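Side-chain contacts in hypothetical protein MG376 homolog (Mycoplasma pneumoniae, PDB 2HQL), which probably binds single-stranded DNA through its OB fold, although its precise role in the cell has not been established: residues Ser20-Ser23 with Val24-Gly28; Ile96-Pro99 with Lys100-Ile103. One frame throughout, in Å; residues are numbered along the deposited sequence.

Contact 1 (Ser20-Ser23 with Val24-Gly28)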
loop_
_atom_site.group_PDB
_atom_site.type_symbol
_atom_site.label_atom_id
_atom_site.label_comp_id
_atom_site.label_asym_id
_atom_site.label_seq_id
_atom_site.Cartn_x
_atom_site.Cartn_y
_atom_site.Cartn_z
ATOM N N SER A 20 -2.917 -14.208 -12.280
ATOM C CA SER A 20 -3.911 -13.169 -12.526
ATOM C C SER A 20 -5.234 -13.772 -12.979
ATOM O O SER A 20 -5.272 -14.911 -13.427
ATOM C CB SER A 20 -3.403 -12.205 -13.603
ATOM O OG SER A 20 -3.301 -12.859 -14.856
ATOM N N CYS A 21 -6.321 -13.012 -12.861
ATOM C CA CYS A 21 -7.624 -13.510 -13.289
ATOM C C CYS A 21 -8.700 -12.435 -13.398
ATOM O O CYS A 21 -8.609 -11.371 -12.784
ATOM C CB CYS A 21 -8.113 -14.619 -12.348
ATOM S SG CYS A 21 -8.571 -14.085 -10.689
ATOM N N TRP A 22 -9.727 -12.750 -14.184
ATOM C CA TRP A 22 -10.856 -11.858 -14.417
ATOM C C TRP A 22 -11.979 -12.109 -13.425
ATOM O O TRP A 22 -12.243 -13.256 -13.063
ATOM C CB TRP A 22 -11.416 -12.053 -15.833
ATOM C CG TRP A 22 -10.570 -11.470 -16.935
ATOM C CD1 TRP A 22 -9.685 -12.137 -17.748
ATOM C CD2 TRP A 22 -10.550 -10.098 -17.361
ATOM N NE1 TRP A 22 -9.126 -11.263 -18.654
ATOM C CE2 TRP A 22 -9.638 -10.007 -18.439
ATOM C CE3 TRP A 22 -11.215 -8.936 -16.932
ATOM C CZ2 TRP A 22 -9.376 -8.800 -19.098
ATOM C CZ3 TRP A 22 -10.953 -7.734 -17.586
ATOM C CH2 TRP A 22 -10.039 -7.679 -18.660
ATOM N N SER A 23 -12.628 -11.027 -12.989
ATOM C CA SER A 23 -13.761 -11.107 -12.079
ATOM C C SER A 23 -14.871 -11.715 -12.923
ATOM O O SER A 23 -14.683 -11.928 -14.121
ATOM C CB SER A 23 -14.167 -9.716 -11.604
ATOM O OG SER A 23 -14.495 -8.893 -12.707
ATOM N N VAL A 24 -16.031 -11.965 -12.327
ATOM C CA VAL A 24 -17.119 -12.605 -13.063
ATOM C C VAL A 24 -17.595 -11.924 -14.348
ATOM O O VAL A 24 -17.477 -12.509 -15.417
ATOM C CB VAL A 24 -18.312 -12.878 -12.139
ATOM C CG1 VAL A 24 -19.384 -13.682 -12.890
ATOM C CG2 VAL A 24 -17.829 -13.661 -10.915
ATOM N N LYS A 25 -18.134 -10.711 -14.266
ATOM C CA LYS A 25 -18.585 -10.021 -15.479
ATOM C C LYS A 25 -17.426 -9.260 -16.130
ATOM O O LYS A 25 -17.640 -8.359 -16.936
ATOM C CB LYS A 25 -19.724 -9.045 -15.156
ATOM C CG LYS A 25 -21.027 -9.708 -14.722
ATOM C CD LYS A 25 -22.127 -8.679 -14.442
ATOM C CE LYS A 25 -22.604 -7.965 -15.715
ATOM N NZ LYS A 25 -23.778 -7.058 -15.481
ATOM N N LYS A 26 -16.205 -9.659 -15.779
ATOM C CA LYS A 26 -14.963 -9.051 -16.258
ATOM C C LYS A 26 -14.870 -7.565 -16.000
ATOM O O LYS A 26 -14.186 -6.843 -16.725
ATOM C CB LYS A 26 -14.726 -9.359 -17.736
ATOM C CG LYS A 26 -14.313 -10.798 -17.943
ATOM C CD LYS A 26 -14.196 -11.171 -19.402
ATOM C CE LYS A 26 -12.760 -11.164 -19.865
ATOM N NZ LYS A 26 -12.652 -11.694 -21.246
ATOM N N THR A 27 -15.555 -7.128 -14.944
ATOM C CA THR A 27 -15.557 -5.735 -14.502
ATOM C C THR A 27 -14.100 -5.259 -14.298
ATOM O O THR A 27 -13.776 -4.082 -14.486
ATOM C CB THR A 27 -16.272 -5.604 -13.148
ATOM O OG1 THR A 27 -17.314 -6.590 -13.047
ATOM C CG2 THR A 27 -16.847 -4.211 -12.990
ATOM N N GLY A 28 -13.236 -6.191 -13.895
ATOM C CA GLY A 28 -11.838 -5.882 -13.668
ATOM C C GLY A 28 -10.919 -7.074 -13.859
ATOM O O GLY A 28 -11.357 -8.223 -13.928
#

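Contact 2 (Ile96-Pro99 with Lys100-Ile103)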
loop_
_atom_site.group_PDB
_atom_site.type_symbol
_atom_site.label_atom_id
_atom_site.label_comp_id
_atom_site.label_asym_id
_atom_site.label_seq_id
_atom_site.Cartn_x
_atom_site.Cartn_y
_atom_site.Cartn_z
ATOM N N ILE A 96 0.315 2.161 -16.090
ATOM C CA ILE A 96 1.282 1.097 -16.320
ATOM C C ILE A 96 2.456 1.718 -17.055
ATOM O O ILE A 96 2.271 2.504 -17.988
ATOM C CB ILE A 96 0.715 -0.036 -17.198
ATOM C CG1 ILE A 96 -0.473 -0.698 -16.501
ATOM C CG2 ILE A 96 1.801 -1.070 -17.469
ATOM C CD1 ILE A 96 -1.077 -1.831 -17.296
ATOM N N PHE A 97 3.666 1.368 -16.640
ATOM C CA PHE A 97 4.854 1.919 -17.277
ATOM C C PHE A 97 5.508 0.946 -18.261
ATOM O O PHE A 97 5.248 -0.265 -18.239
ATOM C CB PHE A 97 5.875 2.329 -16.208
ATOM C CG PHE A 97 5.361 3.362 -15.228
ATOM C CD1 PHE A 97 5.043 4.653 -15.653
ATOM C CD2 PHE A 97 5.215 3.047 -13.876
ATOM C CE1 PHE A 97 4.594 5.612 -14.752
ATOM C CE2 PHE A 97 4.764 4.005 -12.965
ATOM C CZ PHE A 97 4.453 5.291 -13.405
ATOM N N ASN A 98 6.342 1.496 -19.137
ATOM C CA ASN A 98 7.067 0.692 -20.113
ATOM C C ASN A 98 8.181 -0.027 -19.363
ATOM O O ASN A 98 9.032 0.612 -18.741
ATOM C CB ASN A 98 7.657 1.588 -21.210
ATOM C CG ASN A 98 8.730 0.890 -22.025
ATOM O OD1 ASN A 98 8.634 -0.300 -22.310
ATOM N ND2 ASN A 98 9.754 1.641 -22.420
ATOM N N PRO A 99 8.183 -1.370 -19.400
ATOM C CA PRO A 99 9.213 -2.152 -18.707
ATOM C C PRO A 99 10.645 -1.819 -19.129
ATOM O O PRO A 99 11.608 -2.447 -18.672
ATOM C CB PRO A 99 8.820 -3.597 -19.019
ATOM C CG PRO A 99 8.131 -3.480 -20.334
ATOM C CD PRO A 99 7.279 -2.254 -20.154
ATOM N N LYS A 100 10.783 -0.821 -19.991
ATOM C CA LYS A 100 12.095 -0.408 -20.463
ATOM C C LYS A 100 12.439 0.952 -19.888
ATOM O O LYS A 100 13.527 1.472 -20.121
ATOM C CB LYS A 100 12.104 -0.345 -21.997
ATOM C CG LYS A 100 11.889 -1.698 -22.674
ATOM C CD LYS A 100 11.783 -1.561 -24.186
ATOM C CE LYS A 100 11.591 -2.909 -24.875
ATOM N NZ LYS A 100 11.470 -2.742 -26.361
ATOM N N ASN A 101 11.507 1.525 -19.135
ATOM C CA ASN A 101 11.714 2.840 -18.546
ATOM C C ASN A 101 12.034 2.855 -17.052
ATOM O O ASN A 101 11.415 2.148 -16.257
ATOM C CB ASN A 101 10.487 3.740 -18.777
ATOM C CG ASN A 101 10.420 4.288 -20.188
ATOM O OD1 ASN A 101 11.445 4.626 -20.782
ATOM N ND2 ASN A 101 9.214 4.399 -20.727
ATOM N N GLU A 102 13.023 3.666 -16.695
ATOM C CA GLU A 102 13.409 3.878 -15.316
ATOM C C GLU A 102 12.487 4.962 -14.767
ATOM O O GLU A 102 12.478 6.098 -15.258
ATOM C CB GLU A 102 14.862 4.357 -15.243
ATOM C CG GLU A 102 15.271 4.917 -13.891
ATOM C CD GLU A 102 16.620 5.598 -13.952
ATOM O OE1 GLU A 102 17.618 4.902 -14.233
ATOM O OE2 GLU A 102 16.679 6.828 -13.736
ATOM N N ILE A 103 11.709 4.617 -13.751
ATOM C CA ILE A 103 10.820 5.597 -13.163
ATOM C C ILE A 103 11.665 6.500 -12.280
ATOM O O ILE A 103 12.892 6.458 -12.366
ATOM C CB ILE A 103 9.688 4.896 -12.413
ATOM C CG1 ILE A 103 9.009 3.922 -13.379
ATOM C CG2 ILE A 103 8.621 5.882 -11.997
ATOM C CD1 ILE A 103 8.203 2.853 -12.720
HETATM O O HOH W 1 9.420 0.163 -16.158
#

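Contact 1 (Ser20-Ser23 with Val24-Gly28)
Ser-23 OG accepts a hydrogen bond from Gly-28 N at 3.2 Å, and Thr-27 N comes within 3.0 Å of the same OG. The hydroxyl reaches this place because chi1 (58°) sets it between its own backbone N and carbonyl carbon, turned in toward the returning chain. A second bond joins the same pair of residues in the other sense: Ser-23 N donates to Gly-28 O over 3.2 Å, nearly straight at the hydrogen (172°). Serine and glycine thus hold each other through one side-chain and one backbone link, a compact example of how a short loop can be closed at its neck. The carbonyl of Ser-23 serves the inside of the loop, receiving Lys-26 N at 3.2 Å in the type I beta turn from Ser-23 to Lys-26.

Beside this polar neck, Lys-26 lies across the Trp-22 indole. Its CB and CG pass near CE3, and a bend at chi3 (100°) brings CE over the centre of one face, 3.5 Å from the centroid of the five-membered ring. NZ follows at 4.4 Å from that centroid, almost on the ring normal, which makes a cation-pi contact on top of the CH-pi one. Gly-28 O approaches the ring obliquely, 3.1 Å from Trp-22 CE3, while it accepts the Ser-23 bond.

The loop closes the beta hairpin of strands 9-22 and 28-39, which run antiparallel and whose pairing continues through backbone bonds between Cys-21 and Leu-30. Trp-22 reaches from its strand toward helix 54-64, where it meets Ala-57 and Tyr-58 and its NE1 is hydrogen-bonded to Glu-61; Phe-29 on the next strand also meets the indole.

Contact 2 (Ile96-Pro99 with Lys100-Ile103)
Ile-103 leans over Phe-97, and its longer branch illustrates how an aliphatic side chain can cover part of a ring. From CB the branch runs to CG1, which lies 3.9 Å above the plane of Phe-97, displaced toward the rim; this is a CH-pi contact. CD1 continues toward the ring's rim, 3.2 Å from Phe-97 CD2, the ortho carbon, and 3.6 Å from Phe-97 CE2, so the packing is tight on that side. With chi2 at 161° the chain stays extended, carrying the methyl along the ring's CD2 side, and the two side chains meet at about a right angle.

Between these apolar partners the backbone reverses in a type I beta turn from Asn-98 to Asn-101. Asn-101 N donates to Asn-98 O at 2.7 Å, closing the turn. A water gives a second hydrogen bond to Asn-98 O, also 2.7 Å, and donates to Asn-101 O as well, bridging the two ends of the turn. Lys-100 CB and CG lie against the side-chain amide of Asn-98, the two side chains crossing obliquely.

The turn follows strand 86-96. Phe-97 keeps a backbone hydrogen bond with Ser-71 of strand 69-81, and its side chain touches Ser-71 and Glu-73 there. Ile-103 also packs on Ser-71 and on Leu-8 of the second subunit.

Contacts 1 and 2 are two versions of one principle: where a strand ends, an aromatic residue just before a type I turn meets a side chain from the returning chain, at the turn's last position in contact 1 and two residues beyond it in contact 2. Contact 1 joins the first two strands, whereas contact 2 leads from the last into the C-terminal tail. Their centres lie 25 Å apart and their nearest atoms about 11 Å. Helix 54-64 is a shared neighbour: Trp-22 rests on it, and Ile-96, at the start of the 96-103 segment, meets Leu-56, Leu-60 and His-63. Within the OB fold, loops between strands often border the nucleic-acid surface, as contact 1 might; in contact 2, Ile-103 reaches Leu-8 of the second subunit.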